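Local coordinates for putative phosphohydrolase (Shewanella amazonensis, PDB 3M1T), which is a putative phosphohydrolase with an HDOD domain, probably acting in signal transduction, though its substrate and its activity are not established, at residues L85-A88 and S89-G93; A22-L25 and D26-N30. All coordinates share one frame; numbering follows the deposited sequence.

Contact 1 (L85-A88 and S89-G93); sequences LVIA and SAVVG
Ser-89 folds its hydroxyl back onto the carbonyl of Leu-85, one turn earlier in helix 79-94. OG donates to Leu-85 O over 2.8 Å, while the amide N of Ser-89 donates to the same Leu-85 O at 2.9 Å. The two donors arrive from opposite faces of the carbonyl plane, each tilted about 30° from it, and the doubled grip becomes possible because OG lies beside the backbone N of its own residue (chi1 -62°). The remaining polar links are ordinary i to i+4 helix bonds, from Ala-90 N to Val-86 O, from Val-91 N to Ile-87 O and from Val-92 N to Ala-88 O.

Apolar packing between the segments is slight. Ile-87 and Val-91 run side by side in the same direction, and their CG2 methyls meet at 4.2 Å. Val-91 CG2 also sits 3.2 Å from Ile-87 O, next to the carbonyl that its own amide engages. Beyond this turn, Ile-87 and Val-91 rest on helix 128-137, Leu-85 and Ser-89 on helix 46-56, and Ala-88 packs on Phe-111 of helix 103-124.

The chemistry is that of a buried helix whose one side-chain hydroxyl here is satisfied within its own backbone, which probably lowers the cost of packing Ser-89 against the apolar side chains Val-52 and Leu-55.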
loop_
_atom_site.group_PDB
_atom_site.type_symbol
_atom_site.label_atom_id
_atom_site.label_comp_id
_atom_site.label_asym_id
_atom_site.label_seq_id
_atom_site.Cartn_x
_atom_site.Cartn_y
_atom_site.Cartn_z
ATOM N N LEU A 85 -5.653 4.705 9.488
ATOM C CA LEU A 85 -5.950 3.381 10.004
ATOM C C LEU A 85 -7.326 2.882 9.596
ATOM O O LEU A 85 -7.511 1.677 9.373
ATOM C CB LEU A 85 -5.763 3.326 11.538
ATOM C CG LEU A 85 -4.345 3.543 12.021
ATOM C CD1 LEU A 85 -4.366 3.401 13.522
ATOM C CD2 LEU A 85 -3.313 2.580 11.360
ATOM N N VAL A 86 -8.278 3.806 9.473
ATOM C CA VAL A 86 -9.623 3.455 8.951
ATOM C C VAL A 86 -9.496 3.004 7.517
ATOM O O VAL A 86 -10.041 2.005 7.133
ATOM C CB VAL A 86 -10.642 4.619 9.096
ATOM C CG1 VAL A 86 -11.947 4.254 8.404
ATOM C CG2 VAL A 86 -10.847 4.943 10.576
ATOM N N ILE A 87 -8.738 3.758 6.702
ATOM C CA ILE A 87 -8.550 3.392 5.310
ATOM C C ILE A 87 -7.948 2.018 5.240
ATOM O O ILE A 87 -8.402 1.167 4.495
ATOM C CB ILE A 87 -7.677 4.424 4.589
ATOM C CG1 ILE A 87 -8.442 5.732 4.457
ATOM C CG2 ILE A 87 -7.234 3.869 3.182
ATOM C CD1 ILE A 87 -7.550 6.939 4.102
ATOM N N ALA A 88 -6.841 1.805 5.968
ATOM C CA ALA A 88 -6.213 0.489 5.993
ATOM C C ALA A 88 -7.151 -0.638 6.363
ATOM O O ALA A 88 -7.208 -1.685 5.675
ATOM C CB ALA A 88 -4.941 0.490 6.959
ATOM N N SER A 89 -7.956 -0.404 7.406
ATOM C CA SER A 89 -8.856 -1.446 7.920
ATOM C C SER A 89 -9.964 -1.736 6.911
ATOM O O SER A 89 -10.344 -2.881 6.688
ATOM C CB SER A 89 -9.447 -1.017 9.246
ATOM O OG SER A 89 -8.406 -0.861 10.175
ATOM N N ALA A 90 -10.429 -0.691 6.245
ATOM C CA ALA A 90 -11.461 -0.861 5.219
ATOM C C ALA A 90 -10.944 -1.655 4.012
ATOM O O ALA A 90 -11.615 -2.571 3.513
ATOM C CB ALA A 90 -12.030 0.492 4.774
ATOM N N VAL A 91 -9.762 -1.284 3.530
ATOM C CA VAL A 91 -9.156 -1.968 2.427
ATOM C C VAL A 91 -8.894 -3.457 2.749
ATOM O O VAL A 91 -9.246 -4.332 1.950
ATOM C CB VAL A 91 -7.869 -1.234 1.979
ATOM C CG1 VAL A 91 -7.102 -2.075 0.974
ATOM C CG2 VAL A 91 -8.216 0.190 1.413
ATOM N N VAL A 92 -8.316 -3.725 3.906
ATOM C CA VAL A 92 -8.058 -5.101 4.360
ATOM C C VAL A 92 -9.349 -5.913 4.378
ATOM O O VAL A 92 -9.410 -7.023 3.879
ATOM C CB VAL A 92 -7.354 -5.116 5.758
ATOM C CG1 VAL A 92 -7.428 -6.547 6.383
ATOM C CG2 VAL A 92 -5.887 -4.580 5.640
ATOM N N GLY A 93 -10.436 -5.313 4.873
ATOM C CA GLY A 93 -11.725 -5.994 4.930
ATOM C C GLY A 93 -12.327 -6.298 3.579
ATOM O O GLY A 93 -13.160 -7.196 3.468
#

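Contact 2 (A22-L25 and D26-N30); sequences AELL and DVVNN
Leu-25, the residue most enclosed by this turn of helix 19-29, meets Asn-29 one turn further on. Its carbonyl O accepts the amide N of Asn-29 at 2.7 Å, with an N-H...O angle of 145°. The carboxamide of Asn-29 turns back toward the same oxygen, CG lying 3.2 Å from Leu-25 O because chi1 of -74° sets CG beside the backbone N. ND2 stands 4.2 Å from Leu-25 CB, a packing approach; its angle to Leu-25 O is too poor for a hydrogen bond.

Asp-26 is held through its backbone, N donating to Ala-22 O at 2.9 Å. Its CB rests 3.3 Å from Glu-23 O, but the carboxylate swings off toward the exposed side (chi1 -170°).

Leu-24 keeps to the buried side, and its O accepts Val-28 N. Glu-23, partly exposed, sends OE1 to a salt bridge with Lys-41.

Further on, Asn-30 N bonds to Val-27 O at 3.3 Å and, weakly, to Asp-26 O. The whole is the last part of an amphipathic helix, with Leu-24, Leu-25 and Val-28 inward and Glu-23 and Asp-26 outward, within the all-helical HDOD fold.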
loop_
_atom_site.group_PDB
_atom_site.type_symbol
_atom_site.label_atom_id
_atom_site.label_comp_id
_atom_site.label_asym_id
_atom_site.label_seq_id
_atom_site.Cartn_x
_atom_site.Cartn_y
_atom_site.Cartn_z
ATOM N N ALA A 22 -17.823 2.188 1.047
ATOM C CA ALA A 22 -17.613 3.276 0.121
ATOM C C ALA A 22 -17.951 4.620 0.786
ATOM O O ALA A 22 -17.216 5.611 0.656
ATOM C CB ALA A 22 -18.450 3.046 -1.201
ATOM N N GLU A 23 -19.052 4.620 1.548
ATOM C CA GLU A 23 -19.467 5.889 2.188
ATOM C C GLU A 23 -18.472 6.254 3.270
ATOM O O GLU A 23 -18.104 7.409 3.440
ATOM C CB GLU A 23 -20.839 5.799 2.775
ATOM C CG GLU A 23 -21.936 5.683 1.723
ATOM C CD GLU A 23 -23.289 5.378 2.265
ATOM O OE1 GLU A 23 -23.404 5.032 3.480
ATOM O OE2 GLU A 23 -24.285 5.395 1.467
ATOM N N LEU A 24 -18.023 5.241 4.023
ATOM C CA LEU A 24 -16.978 5.488 5.044
ATOM C C LEU A 24 -15.686 6.061 4.455
ATOM O O LEU A 24 -15.084 6.978 5.008
ATOM C CB LEU A 24 -16.682 4.214 5.846
ATOM C CG LEU A 24 -15.558 4.316 6.890
ATOM C CD1 LEU A 24 -15.948 5.276 8.026
ATOM C CD2 LEU A 24 -15.246 2.923 7.452
ATOM N N LEU A 25 -15.229 5.478 3.354
ATOM C CA LEU A 25 -14.012 5.957 2.686
ATOM C C LEU A 25 -14.215 7.391 2.180
ATOM O O LEU A 25 -13.309 8.224 2.310
ATOM C CB LEU A 25 -13.636 5.025 1.542
ATOM C CG LEU A 25 -12.965 3.692 1.883
ATOM C CD1 LEU A 25 -12.672 2.901 0.600
ATOM C CD2 LEU A 25 -11.657 3.928 2.628
ATOM N N ASP A 26 -15.440 7.697 1.736
ATOM C CA ASP A 26 -15.792 9.061 1.269
ATOM C C ASP A 26 -15.566 9.995 2.433
ATOM O O ASP A 26 -14.868 10.999 2.337
ATOM C CB ASP A 26 -17.222 8.996 0.729
ATOM C CG ASP A 26 -17.707 10.256 -0.018
ATOM O OD1 ASP A 26 -17.148 11.301 0.207
ATOM O OD2 ASP A 26 -18.629 10.046 -0.825
ATOM N N VAL A 27 -16.128 9.664 3.582
ATOM C CA VAL A 27 -15.970 10.485 4.754
ATOM C C VAL A 27 -14.519 10.646 5.195
ATOM O O VAL A 27 -14.048 11.764 5.432
ATOM C CB VAL A 27 -16.839 9.892 5.954
ATOM C CG1 VAL A 27 -16.588 10.675 7.219
ATOM C CG2 VAL A 27 -18.353 9.944 5.634
ATOM N N VAL A 28 -13.762 9.557 5.341
ATOM C CA VAL A 28 -12.378 9.689 5.861
ATOM C C VAL A 28 -11.330 10.096 4.810
ATOM O O VAL A 28 -10.202 10.428 5.146
ATOM C CB VAL A 28 -11.877 8.420 6.600
ATOM C CG1 VAL A 28 -12.751 8.138 7.823
ATOM C CG2 VAL A 28 -11.839 7.233 5.654
ATOM N N ASN A 29 -11.676 10.033 3.538
ATOM C CA ASN A 29 -10.799 10.620 2.485
ATOM C C ASN A 29 -11.025 12.120 2.346
ATOM O O ASN A 29 -10.191 12.803 1.691
ATOM C CB ASN A 29 -10.998 9.913 1.130
ATOM C CG ASN A 29 -10.371 8.527 1.064
ATOM O OD1 ASN A 29 -9.480 8.229 1.835
ATOM N ND2 ASN A 29 -10.791 7.696 0.127
ATOM N N ASN A 30 -12.118 12.636 2.904
ATOM C CA ASN A 30 -12.450 14.060 2.879
ATOM C C ASN A 30 -11.833 14.797 4.055
ATOM O O ASN A 30 -12.294 14.707 5.200
ATOM C CB ASN A 30 -13.969 14.269 2.825
ATOM C CG ASN A 30 -14.343 15.681 2.528
ATOM O OD1 ASN A 30 -13.529 16.585 2.715
ATOM N ND2 ASN A 30 -15.576 15.903 2.095
#

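How the contacts relate
Along the chain contact 2 comes first, on helix 19-29, and contact 1 follows on helix 79-94; their centres lie 11 Å apart, and both belong to the HDOD domain. The two helices pack directly against each other. Val-86 CG1 meets Leu-24 CD2 at 3.7 Å, and Val-28 is a neighbour of both Val-86 and Ile-87. Helices 35-43, 46-56 and 70-77 come between them in sequence; 35-43 packs on helix 19-29 and 46-56 on helix 79-94. Residues about 60 positions apart thus share a mainly apolar interface, with the amide of Asn-29 meeting Ile-87 at one place, contact 1 deeper in the domain and contact 2 nearer its surface.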